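Local structure of glycerol kinase, putative (Plasmodium falciparum, 2W40) at residues R85-I90 and Y137-I143; I103-D107 and T270-L274. The protein probably catalyses the ATP-dependent phosphorylation of glycerol to sn-glycerol 3-phosphate, the entry step of glycerol degradation. Residues are numbered along the deposited sequence.

Contact 1 of 2, residues R85-I90 and Y137-I143; sequences RETVII and YFSAFKI. With GOL (glycerol), chain B.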
ATOM      1  N   ARG C  85     -12.156  17.795  18.984  1.00  6.51           N
ATOM      2  CA  ARG C  85     -11.505  18.044  20.245  1.00  6.04           C
ATOM      3  C   ARG C  85      -9.946  18.124  20.010  1.00  6.47           C
ATOM      4  O   ARG C  85      -9.493  17.771  18.905  1.00  5.84           O
ATOM      5  CB  ARG C  85     -11.877  16.973  21.211  1.00  7.50           C
ATOM      6  CG  ARG C  85     -13.399  16.887  21.481  1.00  6.85           C
ATOM      7  CD  ARG C  85     -13.852  15.626  22.301  1.00  8.11           C
ATOM      8  NE  ARG C  85     -13.415  14.463  21.570  1.00  7.14           N
ATOM      9  CZ  ARG C  85     -13.325  13.233  22.078  1.00 10.34           C
ATOM     10  NH1 ARG C  85     -13.794  12.980  23.301  1.00 10.56           N
ATOM     11  NH2 ARG C  85     -12.708  12.274  21.404  1.00  7.44           N
ATOM     12  N   GLU C  86      -9.201  18.501  21.068  1.00  6.04           N
ATOM     13  CA  GLU C  86      -7.745  18.476  21.183  1.00  5.65           C
ATOM     14  C   GLU C  86      -7.026  19.501  20.285  1.00  4.26           C
ATOM     15  O   GLU C  86      -6.047  20.082  20.667  1.00  7.47           O
ATOM     16  CB  GLU C  86      -7.147  17.111  20.986  1.00  6.42           C
ATOM     17  CG  GLU C  86      -7.588  16.031  21.995  1.00  6.37           C
ATOM     18  CD  GLU C  86      -8.815  15.230  21.562  1.00 10.75           C
ATOM     19  OE1 GLU C  86      -9.163  15.240  20.353  1.00  8.68           O
ATOM     20  OE2 GLU C  86      -9.434  14.545  22.419  1.00  8.89           O
ATOM     21  N   THR C  87      -7.522  19.650  19.081  1.00  5.57           N
ATOM     22  CA  THR C  87      -7.009  20.618  18.119  1.00  6.27           C
ATOM     23  C   THR C  87      -6.911  21.959  18.857  1.00  6.18           C
ATOM     24  O   THR C  87      -7.818  22.367  19.568  1.00  6.95           O
ATOM     25  CB  THR C  87      -7.975  20.723  16.954  1.00  5.43           C
ATOM     26  OG1 THR C  87      -7.987  19.448  16.287  1.00  6.69           O
ATOM     27  CG2 THR C  87      -7.551  21.856  15.974  1.00  6.93           C
ATOM     28  N   VAL C  88      -5.761  22.629  18.655  1.00  6.45           N
ATOM     29  CA  VAL C  88      -5.429  23.819  19.478  1.00  6.51           C
ATOM     30  C   VAL C  88      -4.942  24.963  18.559  1.00  5.73           C
ATOM     31  O   VAL C  88      -4.189  24.751  17.581  1.00  7.44           O
ATOM     32  CB  VAL C  88      -4.475  23.505  20.675  1.00  6.66           C
ATOM     33  CG1 VAL C  88      -3.131  23.054  20.135  1.00  8.32           C
ATOM     34  CG2 VAL C  88      -4.359  24.693  21.628  1.00  7.39           C
ATOM     35  N   ILE C  89      -5.391  26.145  18.952  1.00  6.66           N
ATOM     36  CA  ILE C  89      -4.978  27.437  18.289  1.00  7.24           C
ATOM     37  C   ILE C  89      -4.554  28.362  19.463  1.00  5.98           C
ATOM     38  O   ILE C  89      -5.182  28.423  20.513  1.00  6.66           O
ATOM     39  CB  ILE C  89      -6.091  28.094  17.454  1.00  8.43           C
ATOM     40  CG1 ILE C  89      -6.659  27.136  16.395  1.00  9.64           C
ATOM     41  CG2 ILE C  89      -5.616  29.399  16.737  1.00  8.35           C
ATOM     42  CD1 ILE C  89      -8.132  27.516  16.207  1.00 11.91           C
ATOM     43  N   ILE C  90      -3.482  29.099  19.210  1.00  5.75           N
ATOM     44  CA  ILE C  90      -3.017  30.168  20.117  1.00  7.46           C
ATOM     45  C   ILE C  90      -3.132  31.470  19.260  1.00  6.79           C
ATOM     46  O   ILE C  90      -2.608  31.576  18.106  1.00  7.80           O
ATOM     47  CB  ILE C  90      -1.589  29.967  20.679  1.00  7.95           C
ATOM     48  CG1 ILE C  90      -1.505  28.588  21.358  1.00 10.36           C
ATOM     49  CG2 ILE C  90      -1.167  31.093  21.655  1.00  7.93           C
ATOM     50  CD1 ILE C  90      -0.137  28.207  21.964  1.00 10.25           C
ATOM     51  N   TYR C 137      -1.727  13.204  21.343  1.00  9.55           N
ATOM     52  CA  TYR C 137      -3.159  13.356  20.927  1.00  8.46           C
ATOM     53  C   TYR C 137      -3.774  14.631  21.592  1.00  8.21           C
ATOM     54  O   TYR C 137      -4.420  15.462  20.895  1.00 10.73           O
ATOM     55  CB  TYR C 137      -3.862  12.079  21.396  1.00  9.66           C
ATOM     56  CG  TYR C 137      -5.364  12.004  21.230  1.00  7.70           C
ATOM     57  CD1 TYR C 137      -6.032  12.643  20.163  1.00  9.60           C
ATOM     58  CD2 TYR C 137      -6.067  11.198  22.047  1.00  9.82           C
ATOM     59  CE1 TYR C 137      -7.469  12.483  20.030  1.00  8.57           C
ATOM     60  CE2 TYR C 137      -7.439  11.089  21.942  1.00  9.13           C
ATOM     61  CZ  TYR C 137      -8.125  11.683  20.905  1.00  9.91           C
ATOM     62  OH  TYR C 137      -9.506  11.502  20.837  1.00 11.21           O
ATOM     63  N   PHE C 138      -3.628  14.742  22.931  1.00  7.17           N
ATOM     64  CA  PHE C 138      -4.120  15.897  23.713  1.00  7.52           C
ATOM     65  C   PHE C 138      -3.446  17.203  23.387  1.00  7.28           C
ATOM     66  O   PHE C 138      -2.474  17.200  22.709  1.00  9.53           O
ATOM     67  CB  PHE C 138      -4.168  15.558  25.161  1.00  9.61           C
ATOM     68  CG  PHE C 138      -5.366  14.709  25.572  1.00  9.09           C
ATOM     69  CD1 PHE C 138      -6.053  13.906  24.669  1.00 10.09           C
ATOM     70  CD2 PHE C 138      -5.852  14.817  26.868  1.00  8.35           C
ATOM     71  CE1 PHE C 138      -7.190  13.169  25.089  1.00 11.22           C
ATOM     72  CE2 PHE C 138      -6.965  14.073  27.303  1.00 11.20           C
ATOM     73  CZ  PHE C 138      -7.584  13.211  26.402  1.00  9.57           C
ATOM     74  N   SER C 139      -4.011  18.324  23.822  1.00  8.26           N
ATOM     75  CA  SER C 139      -3.525  19.636  23.349  1.00  5.89           C
ATOM     76  C   SER C 139      -2.124  19.977  23.898  1.00  7.89           C
ATOM     77  O   SER C 139      -1.364  20.699  23.211  1.00  8.06           O
ATOM     78  CB  SER C 139      -4.468  20.758  23.782  1.00  7.14           C
ATOM     79  OG  SER C 139      -5.772  20.513  23.336  1.00  8.21           O
ATOM     80  N   ALA C 140      -1.850  19.513  25.125  1.00  7.49           N
ATOM     81  CA  ALA C 140      -0.729  20.102  25.931  1.00  7.23           C
ATOM     82  C   ALA C 140       0.624  20.030  25.187  1.00  6.16           C
ATOM     83  O   ALA C 140       1.361  21.020  25.169  1.00  7.20           O
ATOM     84  CB  ALA C 140      -0.569  19.408  27.260  1.00  8.70           C
ATOM     85  N   PHE C 141       0.952  18.884  24.615  1.00  7.07           N
ATOM     86  CA  PHE C 141       2.303  18.827  23.947  1.00  7.62           C
ATOM     87  C   PHE C 141       2.388  19.642  22.694  1.00  7.90           C
ATOM     88  O   PHE C 141       3.460  20.127  22.346  1.00  8.65           O
ATOM     89  CB  PHE C 141       2.753  17.390  23.640  1.00  8.30           C
ATOM     90  CG  PHE C 141       3.294  16.660  24.849  1.00  8.83           C
ATOM     91  CD1 PHE C 141       4.641  16.748  25.143  1.00 10.44           C
ATOM     92  CD2 PHE C 141       2.487  15.911  25.671  1.00  6.30           C
ATOM     93  CE1 PHE C 141       5.212  16.126  26.246  1.00 11.66           C
ATOM     94  CE2 PHE C 141       3.050  15.275  26.777  1.00  7.92           C
ATOM     95  CZ  PHE C 141       4.430  15.393  27.059  1.00  9.12           C
ATOM     96  N   LYS C 142       1.247  19.857  22.044  1.00  7.15           N
ATOM     97  CA  LYS C 142       1.178  20.834  20.912  1.00  8.11           C
ATOM     98  C   LYS C 142       1.401  22.269  21.372  1.00  7.48           C
ATOM     99  O   LYS C 142       2.103  23.043  20.700  1.00  9.14           O
ATOM    100  CB  LYS C 142      -0.147  20.612  20.221  1.00  9.26           C
ATOM    101  CG  LYS C 142      -0.011  19.253  19.602  1.00 15.41           C
ATOM    102  CD  LYS C 142      -1.001  18.335  20.108  1.00 25.32           C
ATOM    103  CE  LYS C 142      -2.126  18.105  19.209  1.00 25.64           C
ATOM    104  NZ  LYS C 142      -2.036  16.757  18.673  1.00 20.99           N
ATOM    105  N   ILE C 143       0.859  22.609  22.517  1.00  7.04           N
ATOM    106  CA  ILE C 143       1.028  23.930  23.023  1.00  8.03           C
ATOM    107  C   ILE C 143       2.540  24.079  23.339  1.00  8.26           C
ATOM    108  O   ILE C 143       3.146  25.112  23.065  1.00  8.71           O
ATOM    109  CB  ILE C 143       0.205  24.092  24.297  1.00  8.21           C
ATOM    110  CG1 ILE C 143      -1.354  24.094  23.980  1.00  7.45           C
ATOM    111  CG2 ILE C 143       0.599  25.381  25.055  1.00  9.27           C
ATOM    112  CD1 ILE C 143      -2.312  23.793  25.249  1.00  9.34           C
TER
HETATM  113  C1  GOL B1521     -12.625  14.221  16.399  1.00 15.35           C
HETATM  114  O1  GOL B1521     -14.023  14.066  16.071  1.00 18.21           O
HETATM  115  C2  GOL B1521     -12.467  13.990  17.829  1.00  9.08           C
HETATM  116  O2  GOL B1521     -12.990  15.053  18.608  1.00  7.81           O
HETATM  117  C3  GOL B1521     -10.952  13.803  18.156  1.00  7.40           C
HETATM  118  O3  GOL B1521     -10.757  13.424  19.479  1.00  7.34           O

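Contact 2 of 2, residues I103-D107 and T270-L274; sequences IVWLD and TGVFL. With EDO (1,2-ethanediol), chain D.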
ATOM      1  N   ILE C 103      -3.067  23.204  15.222  1.00  7.05           N
ATOM      2  CA  ILE C 103      -2.437  21.924  15.198  1.00  7.14           C
ATOM      3  C   ILE C 103      -3.471  20.888  15.653  1.00  5.88           C
ATOM      4  O   ILE C 103      -4.037  20.980  16.758  1.00  7.41           O
ATOM      5  CB  ILE C 103      -1.192  21.833  16.103  1.00  6.92           C
ATOM      6  CG1 ILE C 103      -0.122  22.870  15.625  1.00  8.41           C
ATOM      7  CG2 ILE C 103      -0.581  20.418  15.982  1.00  8.67           C
ATOM      8  CD1 ILE C 103       1.133  22.958  16.489  1.00  8.76           C
ATOM      9  N   VAL C 104      -3.783  19.986  14.704  1.00  6.29           N
ATOM     10  CA  VAL C 104      -4.971  19.107  14.816  1.00  6.95           C
ATOM     11  C   VAL C 104      -4.650  17.973  15.764  1.00  6.71           C
ATOM     12  O   VAL C 104      -3.453  17.579  15.985  1.00  8.02           O
ATOM     13  CB  VAL C 104      -5.435  18.651  13.391  1.00  5.30           C
ATOM     14  CG1 VAL C 104      -6.684  17.823  13.372  1.00  6.77           C
ATOM     15  CG2 VAL C 104      -5.713  19.887  12.503  1.00  7.54           C
ATOM     16  N   TRP C 105      -5.711  17.377  16.282  1.00  6.99           N
ATOM     17  CA  TRP C 105      -5.594  16.179  17.177  1.00  5.45           C
ATOM     18  C   TRP C 105      -4.721  15.081  16.539  1.00  7.21           C
ATOM     19  O   TRP C 105      -4.133  14.306  17.222  1.00  9.22           O
ATOM     20  CB  TRP C 105      -6.993  15.749  17.629  1.00  6.72           C
ATOM     21  CG  TRP C 105      -7.906  15.296  16.546  1.00  6.52           C
ATOM     22  CD1 TRP C 105      -8.786  16.075  15.871  1.00  6.81           C
ATOM     23  CD2 TRP C 105      -8.115  13.941  16.077  1.00  6.11           C
ATOM     24  NE1 TRP C 105      -9.541  15.299  14.998  1.00  9.01           N
ATOM     25  CE2 TRP C 105      -9.152  13.993  15.097  1.00  5.71           C
ATOM     26  CE3 TRP C 105      -7.621  12.679  16.462  1.00  8.95           C
ATOM     27  CZ2 TRP C 105      -9.612  12.798  14.418  1.00  8.12           C
ATOM     28  CZ3 TRP C 105      -8.089  11.545  15.846  1.00  7.34           C
ATOM     29  CH2 TRP C 105      -9.069  11.612  14.825  1.00  9.93           C
ATOM     30  N   LEU C 106      -4.881  14.887  15.248  1.00  7.46           N
ATOM     31  CA  LEU C 106      -4.151  13.881  14.440  1.00  7.76           C
ATOM     32  C   LEU C 106      -2.638  14.153  14.233  1.00  8.30           C
ATOM     33  O   LEU C 106      -1.906  13.246  13.787  1.00  9.82           O
ATOM     34  CB  LEU C 106      -4.811  13.717  13.075  1.00  7.41           C
ATOM     35  CG  LEU C 106      -6.095  12.878  13.013  1.00  8.21           C
ATOM     36  CD1 LEU C 106      -6.824  13.085  11.626  1.00 10.92           C
ATOM     37  CD2 LEU C 106      -5.770  11.332  13.315  1.00  9.49           C
ATOM     38  N   ASP C 107      -2.184  15.355  14.577  1.00  7.22           N
ATOM     39  CA  ASP C 107      -0.774  15.720  14.421  1.00  7.08           C
ATOM     40  C   ASP C 107       0.036  14.875  15.404  1.00 10.10           C
ATOM     41  O   ASP C 107      -0.334  14.703  16.536  1.00 10.29           O
ATOM     42  CB  ASP C 107      -0.595  17.224  14.733  1.00  6.75           C
ATOM     43  CG  ASP C 107       0.799  17.756  14.453  1.00  8.83           C
ATOM     44  OD1 ASP C 107       1.011  18.405  13.392  1.00  8.61           O
ATOM     45  OD2 ASP C 107       1.644  17.471  15.326  1.00 10.84           O
ATOM     46  N   THR C 270     -14.277  10.765  10.998  1.00  9.05           N
ATOM     47  CA  THR C 270     -12.833  10.885  10.705  1.00  8.60           C
ATOM     48  C   THR C 270     -11.996   9.912  11.522  1.00  8.72           C
ATOM     49  O   THR C 270     -11.090   9.240  10.963  1.00  9.53           O
ATOM     50  CB  THR C 270     -12.411  12.338  10.967  1.00  6.83           C
ATOM     51  OG1 THR C 270     -13.171  13.262  10.149  1.00 10.18           O
ATOM     52  CG2 THR C 270     -10.982  12.589  10.709  1.00  9.13           C
ATOM     53  N   GLY C 271     -12.256   9.832  12.803  1.00  6.96           N
ATOM     54  CA  GLY C 271     -11.802   8.709  13.659  1.00  8.44           C
ATOM     55  C   GLY C 271     -12.993   7.902  14.134  1.00  7.57           C
ATOM     56  O   GLY C 271     -14.126   8.198  13.796  1.00  9.02           O
ATOM     57  N   VAL C 272     -12.755   6.939  15.010  1.00  8.57           N
ATOM     58  CA  VAL C 272     -13.793   6.167  15.625  1.00  7.93           C
ATOM     59  C   VAL C 272     -13.590   6.363  17.131  1.00  7.31           C
ATOM     60  O   VAL C 272     -12.479   6.232  17.653  1.00  9.72           O
ATOM     61  CB  VAL C 272     -13.706   4.696  15.219  1.00  8.86           C
ATOM     62  CG1 VAL C 272     -14.653   3.811  16.103  1.00 11.22           C
ATOM     63  CG2 VAL C 272     -14.058   4.669  13.683  1.00  8.39           C
ATOM     64  N   PHE C 273     -14.669   6.652  17.853  1.00  8.98           N
ATOM     65  CA  PHE C 273     -14.595   6.957  19.292  1.00  9.31           C
ATOM     66  C   PHE C 273     -15.703   6.225  20.066  1.00 10.01           C
ATOM     67  O   PHE C 273     -16.866   6.489  19.856  1.00 10.13           O
ATOM     68  CB  PHE C 273     -14.675   8.446  19.529  1.00  9.87           C
ATOM     69  CG  PHE C 273     -13.618   9.192  18.736  1.00 10.36           C
ATOM     70  CD1 PHE C 273     -12.338   9.347  19.266  1.00 12.19           C
ATOM     71  CD2 PHE C 273     -13.828   9.614  17.469  1.00 10.92           C
ATOM     72  CE1 PHE C 273     -11.335   9.918  18.515  1.00 11.64           C
ATOM     73  CE2 PHE C 273     -12.822  10.272  16.795  1.00 10.24           C
ATOM     74  CZ  PHE C 273     -11.583  10.342  17.326  1.00  9.84           C
ATOM     75  N   LEU C 274     -15.294   5.334  20.974  1.00  8.97           N
ATOM     76  CA  LEU C 274     -16.225   4.597  21.830  1.00  9.50           C
ATOM     77  C   LEU C 274     -16.155   5.246  23.201  1.00  9.18           C
ATOM     78  O   LEU C 274     -15.065   5.323  23.795  1.00  9.93           O
ATOM     79  CB  LEU C 274     -15.825   3.134  21.881  1.00 10.29           C
ATOM     80  CG  LEU C 274     -16.919   2.169  22.478  1.00 13.06           C
ATOM     81  CD1 LEU C 274     -16.675   0.747  22.059  1.00 16.24           C
ATOM     82  CD2 LEU C 274     -16.830   2.287  23.952  1.00 18.55           C
TER
HETATM   83  C1  EDO D1514       0.422  13.989   9.162  1.00 21.31           C
HETATM   84  O1  EDO D1514       1.527  13.349   8.244  1.00 18.42           O
HETATM   85  C2  EDO D1514      -0.453  13.308  10.317  1.00 28.33           C
HETATM   86  O2  EDO D1514      -0.209  13.081  11.780  1.00 20.35           O

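Contact 1 of 2, residues R85-I90 and Y137-I143
Residues Arg85-Thr87 form a tight bend, closed by a 2.7 Å bond from Thr87 N to Arg85 O and with Glu86 at positive phi as in a gamma turn, before the chain extends into strand 88-92. The loop of Tyr137-Ser139 passes beside this bend, with the CA atoms of Glu86 and Ser139 4.9 Å apart, and then enters helix 140-149, where Ile143 N bonds to Ser139 O at 3.0 Å. Ser139 ties the two backbones together: its OG donates to Glu86 O over 2.7 Å, a short reach that suits a small hydroxyl. Beyond it the contact turns apolar. Val88 CG2 packs on Ile143 CG1 at 3.9 Å, and Ile90 CD1 lies 4.3 Å from Ile143 CG2; branched residues fill the space between strand and helix, with Ile164 of strand 162-166 beside them. At the other end the chemistry is polar. Glu86 CG lies over one face of the Tyr137 ring, bringing its carboxylate to glycerol: O3 donates to Glu86 OE1 (2.6 Å) and accepts from Tyr137 OH (2.7 Å) and Arg85 NH2 (3.0 Å). Glycerol O2 receives bonds from Arg85 N (2.9 Å) and Arg85 NE (3.0 Å). Arg85 is salt-bridged to Glu308 and Glu86 to Arg189, which fixes the charged ends, and glycerol also hydrogen-bonds to Asp248 and Gln249. Long charged side chains with a tyrosine hydroxyl thus form the polar side of the glycerol pocket of an FGGY-family kinase, its hydrogen-bonding groups coming from the N-terminal domain.

Contact 2 of 2, residues I103-D107 and T270-L274
The cleft between the two domains of the sugar kinase/Hsp70/actin fold is bridged here, next to the nucleotide site: Thr270 is a residue that binds ADP in another structure of this protein. On the N-terminal side, Val104-Asp107 make a type I beta turn, with Asp107 N bonded to Val104 O at 2.9 Å, that sends the Trp105 and Leu106 side chains toward the C-terminal domain, where Thr270 and Gly271 lead into strand 272-279. No hydrogen bond joins the segments; contact is by apolar surfaces. Trp105 is broad enough to span the gap, and its NE1 is held by Thr13, while the glycerol lies about 4 Å from its side chain at the nearest atoms. The edge of Phe273 meets the face of Trp105 in an offset edge-to-face pair, with centroids of the six-membered rings 5.6 Å apart and planes at 69°. The methyl of Thr270 is used as a packing surface, CG2 being 4.0 Å from Trp105 CZ2 and 4.3 Å from Leu106 CD1, whereas its OG1 bonds to Gln14. Gly271 suits the narrow space beside the rings: a CB there would clash with Phe273 CZ, and as it is Gly271 CA sits 4.2 Å from Trp105 CH2.

Both contacts are buried, and they adjoin, their centres about 11 Å apart. Contact 1 lies wholly in the N-terminal domain and mixes substrate hydrogen bonds with an apolar strand-helix seam; contact 2, nearer the centre of the chain, joins two domains through sparse apolar and aromatic packing, covering 151 Å² against 419 Å². Backbone and side chain link them: Val88 O to Ile103 N (3.0 Å) and Thr87 OG1 to Trp105 N (3.1 Å) are probable hydrogen bonds. Lys142 of contact 1 also bonds to Val104 O and Thr136 O. Phe273 closes the join from the other domain, its CE1 3.4 Å from Tyr137 OH and its ring in a cation-pi interaction with Arg85.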